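Local structure of galactokinase (Bifidobacterium longum subsp. infantis ATCC 15697 = JCM 1222 = DSM 20088, 6TEQ) at residues Thr108-Ala111 against Trp112-Gln116; His383-Ala386 against Gln387-Asp391; Glu257-Ile261 against Leu262-Asn266; Arg315-Gln319 against Gly320-Ala324. The protein probably catalyses the ATP-dependent phosphorylation of galactose, as a GHMP-family galactokinase, and here holds 2-deoxy-2-fluoro-galactose in its sugar pocket. All blocks are in the same frame, centred on the assembly; numbering follows the deposited sequence.

Contact 1: residues Thr108-Ala111 against Trp112-Gln116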
loop_
_atom_site.group_PDB
_atom_site.type_symbol
_atom_site.label_atom_id
_atom_site.label_comp_id
_atom_site.label_asym_id
_atom_site.label_seq_id
_atom_site.Cartn_x
_atom_site.Cartn_y
_atom_site.Cartn_z
ATOM N N THR A 108 -2.084 -12.222 13.737
ATOM C CA THR A 108 -2.247 -12.370 15.188
ATOM C C THR A 108 -2.246 -10.974 15.792
ATOM O O THR A 108 -2.973 -10.688 16.754
ATOM C CB THR A 108 -1.110 -13.202 15.764
ATOM O OG1 THR A 108 -1.073 -14.421 15.026
ATOM C CG2 THR A 108 -1.305 -13.472 17.222
ATOM N N GLY A 109 -1.355 -10.135 15.265
ATOM C CA GLY A 109 -1.129 -8.792 15.854
ATOM C C GLY A 109 -2.362 -7.912 15.704
ATOM O O GLY A 109 -2.560 -7.006 16.502
ATOM N N VAL A 110 -3.217 -8.207 14.751
ATOM C CA VAL A 110 -4.499 -7.460 14.587
ATOM C C VAL A 110 -5.451 -7.756 15.750
ATOM O O VAL A 110 -5.929 -6.788 16.385
ATOM C CB VAL A 110 -5.174 -7.765 13.244
ATOM C CG1 VAL A 110 -6.524 -7.070 13.226
ATOM C CG2 VAL A 110 -4.247 -7.333 12.082
ATOM N N ALA A 111 -5.617 -9.017 16.106
ATOM C CA ALA A 111 -6.423 -9.390 17.287
ATOM C C ALA A 111 -5.825 -8.742 18.551
ATOM O O ALA A 111 -6.572 -8.159 19.360
ATOM C CB ALA A 111 -6.604 -10.862 17.344
ATOM N N TRP A 112 -4.509 -8.844 18.708
ATOM C CA TRP A 112 -3.770 -8.206 19.828
ATOM C C TRP A 112 -4.076 -6.713 19.874
ATOM O O TRP A 112 -4.319 -6.115 21.023
ATOM C CB TRP A 112 -2.302 -8.511 19.659
ATOM C CG TRP A 112 -1.402 -7.759 20.568
ATOM C CD1 TRP A 112 -1.075 -8.137 21.836
ATOM C CD2 TRP A 112 -0.652 -6.567 20.278
ATOM N NE1 TRP A 112 -0.212 -7.230 22.382
ATOM C CE2 TRP A 112 0.086 -6.282 21.444
ATOM C CE3 TRP A 112 -0.511 -5.714 19.165
ATOM C CZ2 TRP A 112 0.941 -5.190 21.540
ATOM C CZ3 TRP A 112 0.383 -4.674 19.242
ATOM C CH2 TRP A 112 1.047 -4.380 20.433
ATOM N N ALA A 113 -3.967 -6.048 18.725
ATOM C CA ALA A 113 -4.190 -4.582 18.682
ATOM C C ALA A 113 -5.628 -4.260 19.058
ATOM O O ALA A 113 -5.864 -3.315 19.812
ATOM C CB ALA A 113 -3.840 -4.007 17.316
ATOM N N LEU A 114 -6.602 -5.013 18.583
ATOM C CA LEU A 114 -8.014 -4.774 18.980
ATOM C C LEU A 114 -8.168 -4.971 20.502
ATOM O O LEU A 114 -8.816 -4.159 21.134
ATOM C CB LEU A 114 -8.921 -5.696 18.192
ATOM C CG LEU A 114 -8.981 -5.386 16.668
ATOM C CD1 LEU A 114 -9.704 -6.484 15.882
ATOM C CD2 LEU A 114 -9.694 -4.049 16.429
ATOM N N ARG A 115 -7.568 -6.014 21.063
ATOM C CA ARG A 115 -7.693 -6.266 22.500
ATOM C C ARG A 115 -7.035 -5.092 23.216
ATOM O O ARG A 115 -7.634 -4.651 24.235
ATOM C CB ARG A 115 -7.074 -7.617 22.828
ATOM C CG ARG A 115 -7.967 -8.764 22.368
ATOM C CD ARG A 115 -7.169 -10.045 22.177
ATOM N NE ARG A 115 -6.524 -10.527 23.373
ATOM C CZ ARG A 115 -7.128 -11.250 24.304
ATOM N NH1 ARG A 115 -6.440 -11.655 25.345
ATOM N NH2 ARG A 115 -8.399 -11.603 24.184
ATOM N N GLN A 116 -5.847 -4.659 22.744
ATOM C CA GLN A 116 -5.100 -3.538 23.370
ATOM C C GLN A 116 -5.966 -2.265 23.342
ATOM O O GLN A 116 -5.858 -1.456 24.291
ATOM C CB GLN A 116 -3.730 -3.266 22.736
ATOM C CG GLN A 116 -2.674 -4.366 22.932
ATOM C CD GLN A 116 -2.135 -4.424 24.337
ATOM O OE1 GLN A 116 -2.676 -5.110 25.201
ATOM N NE2 GLN A 116 -1.046 -3.720 24.555
#
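The indole of W112 meets G109 at its edge, where G109 O lies in the ring plane 3.6 Å from W112 CE3, while one face of the ring carries Q116 CG, offset toward the rim and 3.7 Å above the plane. Chi1 of W112 (170°) turns the indole to the side of its own carbonyl carbon, which leaves that face within reach of the Q116 side chain one turn on. G109 O is thus touched by the ring while it accepts the helical bond from A113 N at 2.8 Å. V110 and L114 lie side by side and point the same way, CG1 of V110 reaching CD1 of L114 at 4.2 Å; L114 CG also rests 3.4 Å from V110 O. The aliphatic part of R115 does much the same at A111, with CD 3.4 Å from A111 O, before the chain bends at chi3 and its NH2 bonds V122 O. Four i to i+4 backbone bonds, from W112 N to T108 O through R115 N to A111 O, run along this buried part of helix 105-116 in the N-terminal GHMP region. V110 and A111 pack on helix 141-156, bearing the ADP-binding S142, and V110 and W112 on helix 165-183, bearing the magnesium-binding E179.

Contact 2: residues His383-Ala386 against Gln387-Asp391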
loop_
_atom_site.group_PDB
_atom_site.type_symbol
_atom_site.label_atom_id
_atom_site.label_comp_id
_atom_site.label_asym_id
_atom_site.label_seq_id
_atom_site.Cartn_x
_atom_site.Cartn_y
_atom_site.Cartn_z
ATOM N N HIS A 383 0.878 -4.538 -22.599
ATOM C CA HIS A 383 1.614 -5.812 -22.839
ATOM C C HIS A 383 2.895 -5.501 -23.572
ATOM O O HIS A 383 3.935 -6.028 -23.183
ATOM C CB HIS A 383 0.803 -6.829 -23.620
ATOM C CG HIS A 383 -0.057 -7.667 -22.744
ATOM N ND1 HIS A 383 -1.064 -7.104 -21.949
ATOM C CD2 HIS A 383 -0.025 -8.992 -22.483
ATOM C CE1 HIS A 383 -1.630 -8.072 -21.245
ATOM N NE2 HIS A 383 -1.004 -9.239 -21.564
ATOM N N GLU A 384 2.826 -4.653 -24.589
ATOM C CA GLU A 384 4.032 -4.342 -25.400
ATOM C C GLU A 384 5.087 -3.718 -24.513
ATOM O O GLU A 384 6.255 -4.102 -24.628
ATOM C CB GLU A 384 3.697 -3.290 -26.450
ATOM C CG GLU A 384 4.875 -2.873 -27.317
ATOM C CD GLU A 384 4.358 -2.534 -28.708
ATOM O OE1 GLU A 384 4.093 -1.346 -28.907
ATOM O OE2 GLU A 384 4.086 -3.490 -29.532
ATOM N N ILE A 385 4.690 -2.774 -23.650
ATOM C CA ILE A 385 5.680 -2.057 -22.811
ATOM C C ILE A 385 6.226 -3.013 -21.749
ATOM O O ILE A 385 7.435 -3.002 -21.504
ATOM C CB ILE A 385 5.073 -0.786 -22.228
ATOM C CG1 ILE A 385 4.787 0.233 -23.343
ATOM C CG2 ILE A 385 6.004 -0.188 -21.155
ATOM C CD1 ILE A 385 3.937 1.400 -22.905
ATOM N N ALA A 386 5.389 -3.832 -21.151
ATOM C CA ALA A 386 5.845 -4.872 -20.190
ATOM C C ALA A 386 6.864 -5.787 -20.852
ATOM O O ALA A 386 7.887 -6.084 -20.270
ATOM C CB ALA A 386 4.667 -5.626 -19.665
ATOM N N GLN A 387 6.638 -6.183 -22.098
ATOM C CA GLN A 387 7.585 -7.090 -22.764
ATOM C C GLN A 387 8.895 -6.362 -23.100
ATOM O O GLN A 387 9.964 -6.975 -22.973
ATOM C CB GLN A 387 6.918 -7.662 -24.008
ATOM C CG GLN A 387 7.788 -8.738 -24.668
ATOM C CD GLN A 387 7.994 -9.892 -23.720
ATOM O OE1 GLN A 387 7.019 -10.603 -23.359
ATOM N NE2 GLN A 387 9.246 -10.068 -23.282
ATOM N N LYS A 388 8.806 -5.074 -23.488
ATOM C CA LYS A 388 10.034 -4.261 -23.657
ATOM C C LYS A 388 10.816 -4.209 -22.342
ATOM O O LYS A 388 12.059 -4.290 -22.373
ATOM C CB LYS A 388 9.666 -2.889 -24.198
ATOM C CG LYS A 388 9.334 -2.931 -25.680
ATOM C CD LYS A 388 8.944 -1.604 -26.229
ATOM C CE LYS A 388 8.802 -1.649 -27.734
ATOM N NZ LYS A 388 8.151 -0.427 -28.242
ATOM N N ILE A 389 10.140 -4.022 -21.193
ATOM C CA ILE A 389 10.879 -4.006 -19.915
ATOM C C ILE A 389 11.506 -5.389 -19.682
ATOM O O ILE A 389 12.689 -5.405 -19.322
ATOM C CB ILE A 389 9.935 -3.601 -18.790
ATOM C CG1 ILE A 389 9.470 -2.159 -18.970
ATOM C CG2 ILE A 389 10.558 -3.855 -17.456
ATOM C CD1 ILE A 389 8.259 -1.808 -18.151
ATOM N N ALA A 390 10.787 -6.465 -19.955
ATOM C CA ALA A 390 11.275 -7.863 -19.765
ATOM C C ALA A 390 12.504 -8.096 -20.642
ATOM O O ALA A 390 13.524 -8.635 -20.118
ATOM C CB ALA A 390 10.198 -8.878 -20.013
ATOM N N ASP A 391 12.467 -7.654 -21.904
ATOM C CA ASP A 391 13.609 -7.894 -22.834
ATOM C C ASP A 391 14.796 -7.115 -22.295
ATOM O O ASP A 391 15.899 -7.651 -22.203
ATOM C CB ASP A 391 13.280 -7.488 -24.259
ATOM C CG ASP A 391 12.418 -8.438 -25.039
ATOM O OD1 ASP A 391 11.782 -9.261 -24.404
ATOM O OD2 ASP A 391 12.555 -8.444 -26.334
HETATM O O HOH W 1 5.815 0.716 -27.404
#
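Four consecutive i to i+4 bonds, from Q387 N to H383 O through A390 N to A386 O, join the segments into a regular stretch of alpha-helix 382-396 in the C-terminal GHMP kinase region. Its buried side carries I385 and I389, which cross obliquely, I385 CG2 meeting I389 CD1 at 4.1 Å. Both pack against helix 345-356 and strand 230-236, and so tie the helix to the sheet. Toward solvent, E384 and K388 run side by side, pointing the same way, with E384 CG 4.1 Å from K388 CE. Their charged ends stay 4.2 Å apart, OE1 to NZ, too far for a salt bridge, but a water links them: it donates a hydrogen bond to E384 OE1 and accepts one from K388 NZ at 2.7 Å. K388 NZ also bonds N357 OD1. A methionine in its place would probably leave the water and N357 without their ammonium donor, and E384 without its nearby positive charge. The Q387 chain leaves on the side opposite its backbone N (chi1 -174°) and bends at chi2; its OE1 bonds V4 N, while NE2 reaches the syn side of D391 OD1 at 2.9 Å, 32° out of the carboxylate plane.

Contact 3: residues Glu257-Ile261 against Leu262-Asn266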
loop_
_atom_site.group_PDB
_atom_site.type_symbol
_atom_site.label_atom_id
_atom_site.label_comp_id
_atom_site.label_asym_id
_atom_site.label_seq_id
_atom_site.Cartn_x
_atom_site.Cartn_y
_atom_site.Cartn_z
ATOM N N GLU A 257 13.413 14.325 12.249
ATOM C CA GLU A 257 14.432 15.271 12.758
ATOM C C GLU A 257 14.194 16.589 12.005
ATOM O O GLU A 257 14.054 17.640 12.615
ATOM C CB GLU A 257 15.842 14.725 12.533
ATOM C CG GLU A 257 16.926 15.741 12.866
ATOM C CD GLU A 257 17.160 15.951 14.356
ATOM O OE1 GLU A 257 16.295 15.520 15.159
ATOM O OE2 GLU A 257 18.234 16.490 14.724
ATOM N N ALA A 258 14.050 16.518 10.690
ATOM C CA ALA A 258 13.823 17.746 9.913
ATOM C C ALA A 258 12.724 18.575 10.583
ATOM O O ALA A 258 12.877 19.802 10.784
ATOM C CB ALA A 258 13.453 17.380 8.502
ATOM N N ALA A 259 11.642 17.922 10.947
ATOM C CA ALA A 259 10.469 18.621 11.523
ATOM C C ALA A 259 10.828 19.216 12.886
ATOM O O ALA A 259 10.419 20.374 13.177
ATOM C CB ALA A 259 9.313 17.676 11.601
ATOM N N LYS A 260 11.612 18.460 13.650
ATOM C CA LYS A 260 12.143 18.963 14.938
ATOM C C LYS A 260 12.981 20.222 14.648
ATOM O O LYS A 260 12.789 21.242 15.378
ATOM C CB LYS A 260 12.936 17.874 15.684
ATOM C CG LYS A 260 13.420 18.250 17.086
ATOM C CD LYS A 260 14.377 17.246 17.711
ATOM C CE LYS A 260 14.701 17.479 19.186
ATOM N NZ LYS A 260 15.073 18.884 19.481
ATOM N N ILE A 261 13.913 20.132 13.705
ATOM C CA ILE A 261 14.822 21.272 13.431
ATOM C C ILE A 261 13.983 22.479 13.012
ATOM O O ILE A 261 14.203 23.560 13.560
ATOM C CB ILE A 261 15.888 20.924 12.405
ATOM C CG1 ILE A 261 16.871 19.927 13.013
ATOM C CG2 ILE A 261 16.584 22.200 11.937
ATOM C CD1 ILE A 261 17.813 19.371 12.046
ATOM N N LEU A 262 12.966 22.256 12.211
ATOM C CA LEU A 262 12.088 23.332 11.681
ATOM C C LEU A 262 11.087 23.828 12.732
ATOM O O LEU A 262 10.513 24.916 12.528
ATOM C CB LEU A 262 11.380 22.795 10.437
ATOM C CG LEU A 262 12.336 22.677 9.248
ATOM C CD1 LEU A 262 11.642 21.924 8.145
ATOM C CD2 LEU A 262 12.911 24.033 8.791
ATOM N N GLY A 263 10.929 23.131 13.853
ATOM C CA GLY A 263 10.009 23.541 14.921
ATOM C C GLY A 263 8.546 23.324 14.554
ATOM O O GLY A 263 7.753 24.079 15.058
ATOM N N VAL A 264 8.243 22.297 13.737
ATOM C CA VAL A 264 6.915 21.988 13.221
ATOM C C VAL A 264 6.561 20.586 13.654
ATOM O O VAL A 264 7.435 19.736 13.819
ATOM C CB VAL A 264 6.801 22.175 11.694
ATOM C CG1 VAL A 264 6.957 23.654 11.318
ATOM C CG2 VAL A 264 7.826 21.344 10.910
ATOM N N ALA A 265 5.287 20.340 13.794
ATOM C CA ALA A 265 4.841 18.989 14.249
ATOM C C ALA A 265 5.081 17.957 13.134
ATOM O O ALA A 265 5.329 16.756 13.464
ATOM C CB ALA A 265 3.389 19.000 14.568
ATOM N N ASN A 266 5.012 18.417 11.878
ATOM C CA ASN A 266 5.221 17.516 10.724
ATOM C C ASN A 266 5.560 18.331 9.470
ATOM O O ASN A 266 5.271 19.538 9.416
ATOM C CB ASN A 266 4.037 16.575 10.491
ATOM C CG ASN A 266 2.708 17.301 10.416
ATOM O OD1 ASN A 266 2.540 18.069 9.485
ATOM N ND2 ASN A 266 1.792 17.094 11.367
#
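A259 and V264 form the close-packed side of this helix end. CB of A259 touches V264 CG2 at 4.0 Å and lies near V264 O as well. In return V264 N bonds back to A259 O at 3.0 Å, nearly straight. The valine reaches this place because its chi1 of -66° puts CG1 opposite the carbonyl carbon and so leaves CG2 between N and C, the crowded position, which sets that methyl against the backbone of A259. L262 adds to the packed side: its N donates to A258 O at 2.8 Å, and CG folds to within 3.3 Å of the same oxygen. Its side chain then packs on L267 and T270 of helix 267-276 and on A290 and L291, and A258 lies on M296 and V300 of helix 294-318.

The other side is looser, with K260, G263 and A265 facing solvent. Here G263 N makes a bent bond to K260 O at 3.1 Å, arriving from above the carbonyl plane rather than on a lone pair. I261 O is hydrogen-bonded to a glycerol probably left from crystallisation. Beyond the turn N266 is the N-cap of helix 267-276, its OD1 accepting from V269 N. Positive phi at G263 (73°), with the two bonds back into the last turn, defines a Schellman motif that ends helix 247-262; a short linker, G263 to N266, then leads to the next helix.

Contact 4: residues Arg315-Gln319 against Gly320-Ala324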
loop_
_atom_site.group_PDB
_atom_site.type_symbol
_atom_site.label_atom_id
_atom_site.label_comp_id
_atom_site.label_asym_id
_atom_site.label_seq_id
_atom_site.Cartn_x
_atom_site.Cartn_y
_atom_site.Cartn_z
ATOM N N ARG A 315 -5.951 17.648 -10.093
ATOM C CA ARG A 315 -6.466 18.667 -11.026
ATOM C C ARG A 315 -6.243 18.195 -12.480
ATOM O O ARG A 315 -7.212 18.214 -13.282
ATOM C CB ARG A 315 -5.756 19.988 -10.794
ATOM C CG ARG A 315 -6.157 21.029 -11.827
ATOM C CD ARG A 315 -5.344 22.260 -11.654
ATOM N NE ARG A 315 -5.779 22.990 -10.488
ATOM C CZ ARG A 315 -5.245 24.144 -10.105
ATOM N NH1 ARG A 315 -4.261 24.719 -10.813
ATOM N NH2 ARG A 315 -5.743 24.713 -9.024
ATOM N N ALA A 316 -5.053 17.689 -12.789
ATOM C CA ALA A 316 -4.720 17.286 -14.179
ATOM C C ALA A 316 -5.652 16.180 -14.626
ATOM O O ALA A 316 -6.180 16.193 -15.724
ATOM C CB ALA A 316 -3.286 16.867 -14.332
ATOM N N PHE A 317 -5.817 15.159 -13.778
ATOM C CA PHE A 317 -6.639 14.022 -14.203
ATOM C C PHE A 317 -8.092 14.451 -14.365
ATOM O O PHE A 317 -8.765 14.004 -15.306
ATOM C CB PHE A 317 -6.459 12.827 -13.257
ATOM C CG PHE A 317 -6.737 11.525 -13.923
ATOM C CD1 PHE A 317 -5.758 10.913 -14.689
ATOM C CD2 PHE A 317 -7.997 10.955 -13.852
ATOM C CE1 PHE A 317 -6.041 9.725 -15.349
ATOM C CE2 PHE A 317 -8.296 9.806 -14.541
ATOM C CZ PHE A 317 -7.326 9.211 -15.313
ATOM N N ALA A 318 -8.643 15.252 -13.443
ATOM C CA ALA A 318 -10.032 15.757 -13.561
ATOM C C ALA A 318 -10.195 16.585 -14.833
ATOM O O ALA A 318 -11.276 16.578 -15.415
ATOM C CB ALA A 318 -10.343 16.569 -12.325
ATOM N N GLN A 319 -9.144 17.229 -15.300
ATOM C CA GLN A 319 -9.174 18.033 -16.536
ATOM C C GLN A 319 -8.939 17.174 -17.775
ATOM O O GLN A 319 -9.021 17.713 -18.888
ATOM C CB GLN A 319 -8.172 19.145 -16.488
ATOM C CG GLN A 319 -8.535 20.250 -15.566
ATOM C CD GLN A 319 -7.519 21.355 -15.530
ATOM O OE1 GLN A 319 -6.403 21.204 -16.018
ATOM N NE2 GLN A 319 -7.867 22.387 -14.799
ATOM N N GLY A 320 -8.655 15.889 -17.589
ATOM C CA GLY A 320 -8.391 15.017 -18.739
ATOM C C GLY A 320 -7.058 15.347 -19.397
ATOM O O GLY A 320 -6.860 14.987 -20.607
ATOM N N ASP A 321 -6.181 15.996 -18.639
ATOM C CA ASP A 321 -4.851 16.425 -19.109
ATOM C C ASP A 321 -3.863 15.310 -18.789
ATOM O O ASP A 321 -3.167 15.364 -17.814
ATOM C CB ASP A 321 -4.489 17.800 -18.541
ATOM C CG ASP A 321 -3.276 18.392 -19.229
ATOM O OD1 ASP A 321 -2.533 17.614 -19.956
ATOM O OD2 ASP A 321 -3.042 19.614 -18.992
ATOM N N ILE A 322 -3.932 14.259 -19.585
ATOM C CA ILE A 322 -3.157 13.023 -19.311
ATOM C C ILE A 322 -1.679 13.282 -19.506
ATOM O O ILE A 322 -0.867 12.697 -18.739
ATOM C CB ILE A 322 -3.690 11.828 -20.116
ATOM C CG1 ILE A 322 -5.231 11.751 -20.025
ATOM C CG2 ILE A 322 -2.997 10.510 -19.640
ATOM C CD1 ILE A 322 -5.837 11.762 -18.630
ATOM N N LYS A 323 -1.295 14.140 -20.449
ATOM C CA LYS A 323 0.129 14.511 -20.554
ATOM C C LYS A 323 0.612 15.134 -19.262
ATOM O O LYS A 323 1.683 14.789 -18.823
ATOM C CB LYS A 323 0.344 15.381 -21.804
ATOM C CG LYS A 323 0.131 14.637 -23.132
ATOM C CD LYS A 323 0.477 15.514 -24.347
ATOM C CE LYS A 323 0.386 14.907 -25.723
ATOM N N ALA A 324 -0.150 16.074 -18.713
ATOM C CA ALA A 324 0.216 16.738 -17.452
ATOM C C ALA A 324 0.237 15.699 -16.328
ATOM O O ALA A 324 1.194 15.702 -15.527
ATOM C CB ALA A 324 -0.716 17.897 -17.200
HETATM O O HOH W 2 -5.415 21.166 -18.505
#
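A316 and F317 carry the apolar part of this turn between two helices. CB of A316 meets CB of A324 at 4.0 Å, bringing the end region of helix 294-318 against the first turn of helix 322-338. F317 and I322 make the second apolar pair: their side chains run at a slant to each other, with CD1 of I322 3.9 Å from F317 CE1. The F317 ring continues into an aromatic group, meeting Y228 edge-to-face and F223 with the planes inclined. Both F317 and I322 also rest on L230 of strand 230-236.

Backbone hydrogen bonds close the turn. D321 N binds A316 O at 2.9 Å, while G320 N reaches F317 O at 3.0 Å from above the carbonyl plane, well away from its lone pairs. Phi at G320 is positive (70°), and a CB there would clash with Q319 O.

The polar side chains work at the surface. D321 OD1 accepts from A324 N at 3.1 Å, approached from above the carboxylate plane. A water donates hydrogen bonds to D321 OD2, 2.9 Å away, and to Q319 OE1 at 2.7 Å; this bridge joins the exposed Q319 to the capping aspartate. The backbone N atoms of I322 and K323 bind the sulfonate of a MES molecule, probably from the crystallisation liquor, at the same helix start. Together these features are those of a Schellman motif at G320 that passes, through an inverse gamma turn centred on D321, directly into an N-cap at the same aspartate, a compact helix-to-helix connection.

Overall arrangement
All four contacts are local turns of helix or helix ends, and none touches another. Contact 1 belongs to the N-terminal GHMP region, with the V110 side chain about 8 Å from that of E179, which binds magnesium in another structure of this protein. Contacts 2 and 4 share the C-terminal GHMP region, their nearest atoms about 12 Å apart, and both pack on strand 230-236; contact 1 lies on the opposite side of the chain's centre, its centre 43 and 42 Å from theirs. Contacts 3 and 4 are both Schellman helix ends, 33 Å apart between centres. In contact 3, the N266 side chain lies about 13 Å from the bound fluorogalactose.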